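Local structure of glycosyl hydrolases family 2, sugar binding domain protein (Bacteroides uniformis str. 3978 T3 ii, 6D1P) at residues 484-489 against 551-556; 489-494 against 557-562. The protein is a gut-bacterial beta-glucuronidase of glycoside hydrolase family 2 that probably hydrolyses the O-glycosyl bonds of beta-glucuronides. All blocks are in the same frame, centred on the assembly; numbering follows the deposited sequence.

Interaction 1: residues 484-489 against 551-556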
loop_
_atom_site.group_PDB
_atom_site.type_symbol
_atom_site.label_atom_id
_atom_site.label_comp_id
_atom_site.label_asym_id
_atom_site.label_seq_id
_atom_site.Cartn_x
_atom_site.Cartn_y
_atom_site.Cartn_z
ATOM N N ALA A 484 -26.489 -7.428 -28.093
ATOM C CA ALA A 484 -27.379 -6.585 -28.877
ATOM C C ALA A 484 -27.719 -5.321 -28.118
ATOM O O ALA A 484 -28.164 -5.376 -26.974
ATOM C CB ALA A 484 -28.665 -7.353 -29.205
ATOM N N GLY A 485 -27.516 -4.181 -28.757
ATOM C CA GLY A 485 -27.796 -2.920 -28.112
ATOM C C GLY A 485 -26.743 -2.434 -27.136
ATOM O O GLY A 485 -26.833 -1.283 -26.679
ATOM N N TRP A 486 -25.742 -3.253 -26.794
ATOM C CA TRP A 486 -24.718 -2.824 -25.849
ATOM C C TRP A 486 -23.359 -2.703 -26.525
ATOM O O TRP A 486 -22.901 -1.592 -26.767
ATOM C CB TRP A 486 -24.631 -3.723 -24.613
ATOM C CG TRP A 486 -23.796 -2.998 -23.607
ATOM C CD1 TRP A 486 -22.507 -3.293 -23.205
ATOM C CD2 TRP A 486 -24.152 -1.780 -22.944
ATOM N NE1 TRP A 486 -22.064 -2.340 -22.292
ATOM C CE2 TRP A 486 -23.055 -1.405 -22.121
ATOM C CE3 TRP A 486 -25.299 -0.977 -22.950
ATOM C CZ2 TRP A 486 -23.085 -0.271 -21.312
ATOM C CZ3 TRP A 486 -25.319 0.150 -22.142
ATOM C CH2 TRP A 486 -24.214 0.497 -21.338
ATOM N N TYR A 487 -22.687 -3.809 -26.826
ATOM C CA TYR A 487 -21.428 -3.696 -27.548
ATOM C C TYR A 487 -21.595 -3.767 -29.057
ATOM O O TYR A 487 -20.665 -3.394 -29.784
ATOM C CB TYR A 487 -20.449 -4.779 -27.097
ATOM C CG TYR A 487 -20.018 -4.684 -25.655
ATOM C CD1 TYR A 487 -19.369 -3.542 -25.176
ATOM C CD2 TYR A 487 -20.236 -5.744 -24.774
ATOM C CE1 TYR A 487 -18.955 -3.461 -23.853
ATOM C CE2 TYR A 487 -19.828 -5.669 -23.449
ATOM C CZ TYR A 487 -19.174 -4.525 -23.002
ATOM O OH TYR A 487 -18.769 -4.431 -21.699
ATOM N N GLY A 488 -22.746 -4.237 -29.543
ATOM C CA GLY A 488 -22.988 -4.264 -30.967
ATOM C C GLY A 488 -24.433 -4.073 -31.381
ATOM O O GLY A 488 -25.333 -4.647 -30.768
ATOM N N ARG A 489 -24.652 -3.258 -32.418
ATOM C CA ARG A 489 -25.949 -3.067 -33.058
ATOM C C ARG A 489 -27.022 -2.634 -32.058
ATOM O O ARG A 489 -26.705 -2.161 -30.958
ATOM C CB ARG A 489 -26.358 -4.350 -33.794
ATOM C CG ARG A 489 -25.199 -4.971 -34.590
ATOM C CD ARG A 489 -25.658 -6.068 -35.546
ATOM N NE ARG A 489 -26.665 -5.551 -36.461
ATOM C CZ ARG A 489 -27.568 -6.305 -37.079
ATOM N NH1 ARG A 489 -27.581 -7.620 -36.879
ATOM N NH2 ARG A 489 -28.463 -5.741 -37.887
ATOM N N SER A 551 -33.105 4.091 -17.797
ATOM C CA SER A 551 -34.168 4.154 -18.791
ATOM C C SER A 551 -33.818 3.328 -20.012
ATOM O O SER A 551 -34.666 2.596 -20.549
ATOM C CB SER A 551 -34.418 5.602 -19.189
ATOM O OG SER A 551 -34.798 6.357 -18.055
ATOM N N TYR A 552 -32.561 3.422 -20.456
ATOM C CA TYR A 552 -32.162 2.652 -21.612
ATOM C C TYR A 552 -32.147 1.166 -21.287
ATOM O O TYR A 552 -32.750 0.355 -22.004
ATOM C CB TYR A 552 -30.804 3.109 -22.135
ATOM C CG TYR A 552 -30.362 2.215 -23.252
ATOM C CD1 TYR A 552 -30.955 2.296 -24.517
ATOM C CD2 TYR A 552 -29.403 1.233 -23.038
ATOM C CE1 TYR A 552 -30.563 1.436 -25.554
ATOM C CE2 TYR A 552 -29.012 0.373 -24.064
ATOM C CZ TYR A 552 -29.589 0.484 -25.319
ATOM O OH TYR A 552 -29.192 -0.377 -26.318
ATOM N N ILE A 553 -31.496 0.787 -20.188
ATOM C CA ILE A 553 -31.282 -0.639 -19.979
ATOM C C ILE A 553 -32.594 -1.353 -19.695
ATOM O O ILE A 553 -32.727 -2.548 -19.975
ATOM C CB ILE A 553 -30.248 -0.889 -18.868
ATOM C CG1 ILE A 553 -29.517 -2.210 -19.142
ATOM C CG2 ILE A 553 -30.905 -0.923 -17.493
ATOM C CD1 ILE A 553 -28.622 -2.168 -20.368
ATOM N N ILE A 554 -33.577 -0.648 -19.137
ATOM C CA ILE A 554 -34.865 -1.269 -18.842
ATOM C C ILE A 554 -35.545 -1.712 -20.135
ATOM O O ILE A 554 -36.044 -2.838 -20.248
ATOM C CB ILE A 554 -35.723 -0.283 -18.027
ATOM C CG1 ILE A 554 -35.360 -0.414 -16.541
ATOM C CG2 ILE A 554 -37.213 -0.477 -18.286
ATOM C CD1 ILE A 554 -35.680 0.798 -15.732
ATOM N N ARG A 555 -35.521 -0.841 -21.142
ATOM C CA ARG A 555 -36.022 -1.183 -22.458
ATOM C C ARG A 555 -35.235 -2.330 -23.075
ATOM O O ARG A 555 -35.815 -3.201 -23.736
ATOM C CB ARG A 555 -35.967 0.050 -23.352
ATOM C CG ARG A 555 -36.999 1.111 -22.979
ATOM C CD ARG A 555 -36.714 2.402 -23.704
ATOM N NE ARG A 555 -37.836 3.326 -23.638
ATOM C CZ ARG A 555 -38.190 4.002 -22.546
ATOM N NH1 ARG A 555 -37.513 3.852 -21.408
ATOM N NH2 ARG A 555 -39.221 4.832 -22.588
ATOM N N LEU A 556 -33.909 -2.347 -22.878
ATOM C CA LEU A 556 -33.095 -3.410 -23.465
ATOM C C LEU A 556 -33.423 -4.748 -22.832
ATOM O O LEU A 556 -33.555 -5.756 -23.540
ATOM C CB LEU A 556 -31.598 -3.102 -23.322
ATOM C CG LEU A 556 -30.554 -4.075 -23.923
ATOM C CD1 LEU A 556 -29.229 -3.346 -24.177
ATOM C CD2 LEU A 556 -30.290 -5.306 -23.039
#

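Interaction 2: residues 489-494 against 557-562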
loop_
_atom_site.group_PDB
_atom_site.type_symbol
_atom_site.label_atom_id
_atom_site.label_comp_id
_atom_site.label_asym_id
_atom_site.label_seq_id
_atom_site.Cartn_x
_atom_site.Cartn_y
_atom_site.Cartn_z
ATOM N N ARG A 489 -24.652 -3.258 -32.418
ATOM C CA ARG A 489 -25.949 -3.067 -33.058
ATOM C C ARG A 489 -27.022 -2.634 -32.058
ATOM O O ARG A 489 -26.705 -2.161 -30.958
ATOM C CB ARG A 489 -26.358 -4.350 -33.794
ATOM C CG ARG A 489 -25.199 -4.971 -34.590
ATOM C CD ARG A 489 -25.658 -6.068 -35.546
ATOM N NE ARG A 489 -26.665 -5.551 -36.461
ATOM C CZ ARG A 489 -27.568 -6.305 -37.079
ATOM N NH1 ARG A 489 -27.581 -7.620 -36.879
ATOM N NH2 ARG A 489 -28.463 -5.741 -37.887
ATOM N N ARG A 490 -28.288 -2.783 -32.429
ATOM C CA ARG A 490 -29.397 -2.318 -31.613
ATOM C C ARG A 490 -29.972 -3.484 -30.817
ATOM O O ARG A 490 -29.790 -4.652 -31.170
ATOM C CB ARG A 490 -30.468 -1.668 -32.499
ATOM C CG ARG A 490 -29.967 -0.418 -33.254
ATOM C CD ARG A 490 -31.043 0.198 -34.170
ATOM N NE ARG A 490 -31.604 -0.786 -35.093
ATOM C CZ ARG A 490 -32.902 -1.098 -35.202
ATOM N NH1 ARG A 490 -33.818 -0.481 -34.462
ATOM N NH2 ARG A 490 -33.296 -2.031 -36.082
ATOM N N PHE A 491 -30.644 -3.170 -29.708
ATOM C CA PHE A 491 -31.215 -4.285 -28.960
ATOM C C PHE A 491 -32.379 -4.919 -29.717
ATOM O O PHE A 491 -32.670 -6.107 -29.520
ATOM C CB PHE A 491 -31.596 -3.872 -27.518
ATOM C CG PHE A 491 -32.718 -2.857 -27.391
ATOM C CD1 PHE A 491 -34.044 -3.205 -27.656
ATOM C CD2 PHE A 491 -32.456 -1.587 -26.910
ATOM C CE1 PHE A 491 -35.077 -2.275 -27.509
ATOM C CE2 PHE A 491 -33.474 -0.650 -26.741
ATOM C CZ PHE A 491 -34.790 -0.995 -27.040
ATOM N N ARG A 492 -32.997 -4.170 -30.630
ATOM C CA ARG A 492 -34.004 -4.746 -31.513
ATOM C C ARG A 492 -33.418 -5.772 -32.487
ATOM O O ARG A 492 -34.174 -6.569 -33.058
ATOM C CB ARG A 492 -34.720 -3.617 -32.259
ATOM C CG ARG A 492 -35.747 -2.895 -31.388
ATOM C CD ARG A 492 -36.212 -1.593 -32.006
ATOM N NE ARG A 492 -37.313 -0.987 -31.246
ATOM C CZ ARG A 492 -37.156 -0.042 -30.314
ATOM N NH1 ARG A 492 -35.945 0.411 -30.000
ATOM N NH2 ARG A 492 -38.207 0.460 -29.689
ATOM N N ASN A 493 -32.096 -5.810 -32.656
ATOM C CA ASN A 493 -31.465 -6.827 -33.494
ATOM C C ASN A 493 -31.229 -8.145 -32.769
ATOM O O ASN A 493 -30.560 -9.024 -33.329
ATOM C CB ASN A 493 -30.141 -6.291 -34.041
ATOM C CG ASN A 493 -30.336 -5.061 -34.898
ATOM O OD1 ASN A 493 -29.617 -4.070 -34.772
ATOM N ND2 ASN A 493 -31.333 -5.120 -35.795
ATOM N N TYR A 494 -31.779 -8.310 -31.560
ATOM C CA TYR A 494 -31.416 -9.442 -30.708
ATOM C C TYR A 494 -31.783 -10.779 -31.348
ATOM O O TYR A 494 -30.947 -11.683 -31.447
ATOM C CB TYR A 494 -32.090 -9.306 -29.331
ATOM C CG TYR A 494 -32.082 -10.602 -28.523
ATOM C CD1 TYR A 494 -30.903 -11.310 -28.312
ATOM C CD2 TYR A 494 -33.249 -11.111 -27.972
ATOM C CE1 TYR A 494 -30.895 -12.490 -27.592
ATOM C CE2 TYR A 494 -33.250 -12.298 -27.242
ATOM C CZ TYR A 494 -32.076 -12.982 -27.060
ATOM O OH TYR A 494 -32.067 -14.165 -26.340
ATOM N N PHE A 557 -33.549 -4.782 -21.500
ATOM C CA PHE A 557 -33.935 -6.019 -20.832
ATOM C C PHE A 557 -35.338 -6.443 -21.260
ATOM O O PHE A 557 -35.589 -7.619 -21.548
ATOM C CB PHE A 557 -33.896 -5.846 -19.312
ATOM C CG PHE A 557 -32.515 -5.682 -18.726
ATOM C CD1 PHE A 557 -31.466 -6.489 -19.127
ATOM C CD2 PHE A 557 -32.289 -4.727 -17.733
ATOM C CE1 PHE A 557 -30.192 -6.345 -18.563
ATOM C CE2 PHE A 557 -31.041 -4.567 -17.157
ATOM C CZ PHE A 557 -29.979 -5.373 -17.571
ATOM N N ASP A 558 -36.266 -5.483 -21.285
ATOM C CA ASP A 558 -37.650 -5.729 -21.680
ATOM C C ASP A 558 -37.706 -6.409 -23.045
ATOM O O ASP A 558 -38.235 -7.516 -23.187
ATOM C CB ASP A 558 -38.397 -4.386 -21.688
ATOM C CG ASP A 558 -39.906 -4.534 -21.797
ATOM O OD1 ASP A 558 -40.589 -3.508 -21.633
ATOM O OD2 ASP A 558 -40.419 -5.644 -22.035
ATOM N N TRP A 559 -37.095 -5.775 -24.052
ATOM C CA TRP A 559 -37.047 -6.347 -25.394
ATOM C C TRP A 559 -36.524 -7.784 -25.388
ATOM O O TRP A 559 -37.207 -8.709 -25.848
ATOM C CB TRP A 559 -36.187 -5.480 -26.308
ATOM C CG TRP A 559 -36.350 -5.925 -27.701
ATOM C CD1 TRP A 559 -35.684 -6.953 -28.325
ATOM C CD2 TRP A 559 -37.307 -5.431 -28.650
ATOM N NE1 TRP A 559 -36.143 -7.099 -29.612
ATOM C CE2 TRP A 559 -37.140 -6.183 -29.841
ATOM C CE3 TRP A 559 -38.278 -4.413 -28.617
ATOM C CZ2 TRP A 559 -37.909 -5.945 -30.997
ATOM C CZ3 TRP A 559 -39.043 -4.178 -29.772
ATOM C CH2 TRP A 559 -38.856 -4.946 -30.938
ATOM N N HIS A 560 -35.300 -7.989 -24.881
ATOM C CA HIS A 560 -34.732 -9.336 -24.857
ATOM C C HIS A 560 -35.710 -10.333 -24.261
ATOM O O HIS A 560 -35.922 -11.419 -24.818
ATOM C CB HIS A 560 -33.426 -9.364 -24.055
ATOM C CG HIS A 560 -32.220 -8.908 -24.815
ATOM N ND1 HIS A 560 -31.947 -7.580 -25.058
ATOM C CD2 HIS A 560 -31.195 -9.607 -25.357
ATOM C CE1 HIS A 560 -30.813 -7.479 -25.729
ATOM N NE2 HIS A 560 -30.338 -8.696 -25.927
ATOM N N LEU A 561 -36.319 -9.976 -23.122
ATOM C CA LEU A 561 -37.182 -10.921 -22.415
ATOM C C LEU A 561 -38.439 -11.241 -23.219
ATOM O O LEU A 561 -38.907 -12.389 -23.229
ATOM C CB LEU A 561 -37.549 -10.369 -21.040
ATOM C CG LEU A 561 -36.399 -10.345 -20.021
ATOM C CD1 LEU A 561 -36.795 -9.595 -18.766
ATOM C CD2 LEU A 561 -35.974 -11.758 -19.674
ATOM N N LYS A 562 -39.012 -10.245 -23.888
ATOM C CA LYS A 562 -40.209 -10.547 -24.652
ATOM C C LYS A 562 -39.863 -11.311 -25.921
ATOM O O LYS A 562 -40.676 -12.115 -26.388
ATOM C CB LYS A 562 -41.011 -9.280 -24.947
ATOM C CG LYS A 562 -40.397 -8.300 -25.901
ATOM C CD LYS A 562 -41.022 -8.386 -27.286
ATOM C CE LYS A 562 -40.570 -7.200 -28.134
ATOM N NZ LYS A 562 -41.081 -7.275 -29.537
HETATM O O HOH W 1 -34.992 -8.787 -31.608
#

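Interaction 1: residues 484-489 against 551-556
Tyr552 and Leu556, one turn apart on the helix, both hold CG anti to the backbone N (chi1 175° for Tyr552), and so both reach out toward the loop 484-489. From the loop side Trp486 also has CG anti to its N (chi1 -167°), and the ring, turned about CB-CG, brings its CE3 side nearest the helix. The phenol hydroxyl of Tyr552 donates a short hydrogen bond to the carbonyl of Gly485, OH to O 2.6 Å. The C=O...OH angle of 117° is ordinary, but the donor stands above the carbonyl plane and not on a lone pair. Beside this bond Trp486 CE3 lies 4.1 Å from Tyr552 CE2, the two rings crossing obliquely with the tyrosine carbon at the indole edge. One turn further on, the branch CD1 of Leu556 packs against the loop backbone, 3.6 Å from Ala484 O. Gly485 fits its place: a CB would clash with the Tyr552 hydroxyl, and its backbone angles also disfavour a side chain. A phenylalanine in place of Tyr552 would lack the hydroxyl that donates to the buried Gly485 carbonyl and would probably hold the loop less firmly on the helix. The contact lies within the TIM barrel domain, joining the loop that follows strand 477-479 to helix 550-564. Helix 542-545 touches both Trp486 and Tyr552, and Ala484 rests on helix 494-503.

Interaction 2: residues 489-494 against 557-562
The indole of Trp559 has aliphatic carbon on both faces: Arg492 CG on one, Lys562 CE of its own helix on the other. Arg492 CG stands 3.6 Å from the centroid of the six-membered ring, almost on its normal, a CH-pi contact made by a chain extended from CG to NE. Water 1 lies at the indole edge, in the plane; it accepts from Trp559 NE1 at 2.9 Å and donates to Arg492 O, satisfying the indole N-H and linking the Arg492 carbonyl to the helix through one water. Phe491 CD1 presses against Trp559 CB at 3.4 Å, the side chains crossing at about a right angle; the Phe491 chi1 of 66° places CG between N and the carbonyl carbon, the crowded position. The Tyr494 ring takes His560 CD2 over the centre of one face, the planes inclined by 33°, while Tyr494 CB lies over a face of the imidazole. His560 ND1 is hydrogen-bonded to Leu556 O one turn back, which helps fix the ring rotation, and Tyr494 OH hydrogen-bonds Glu498 OE2. Within the loop, Asn493 OD1 receives Arg490 N on a lone pair at 3.0 Å, bracing, with the backbone bond from Asn493 N to Arg490 O, the turn before helix 494-503. The 3-10 segment 491-493 and the start of helix 494-503 pack on helix 550-564 in the TIM barrel domain; Trp513 stacks on His560, and Phe671 meets Trp559 edge-to-face.

Interactions 1 and 2 are successive parts of one interface, their centres about 7 Å apart: the loop runs on through the shared Arg489 while helix 550-564 supplies first 551-556, then 557-562. Phe491 bridges the two, its CD2 lying 3.5 Å from Tyr552 OH and its CB 3.7 Å from Leu556 CG. A second junction forms where Ala484 O comes within 3.6 Å of His560 CE1, and Ala484 CB packs against Arg490 O. Interaction 1 is held by a direct hydroxyl-to-carbonyl bond, interaction 2 by packing over the Trp559 and His560 rings and a water bridge. None of the residues in either contact belongs to the potassium or sodium sites observed here.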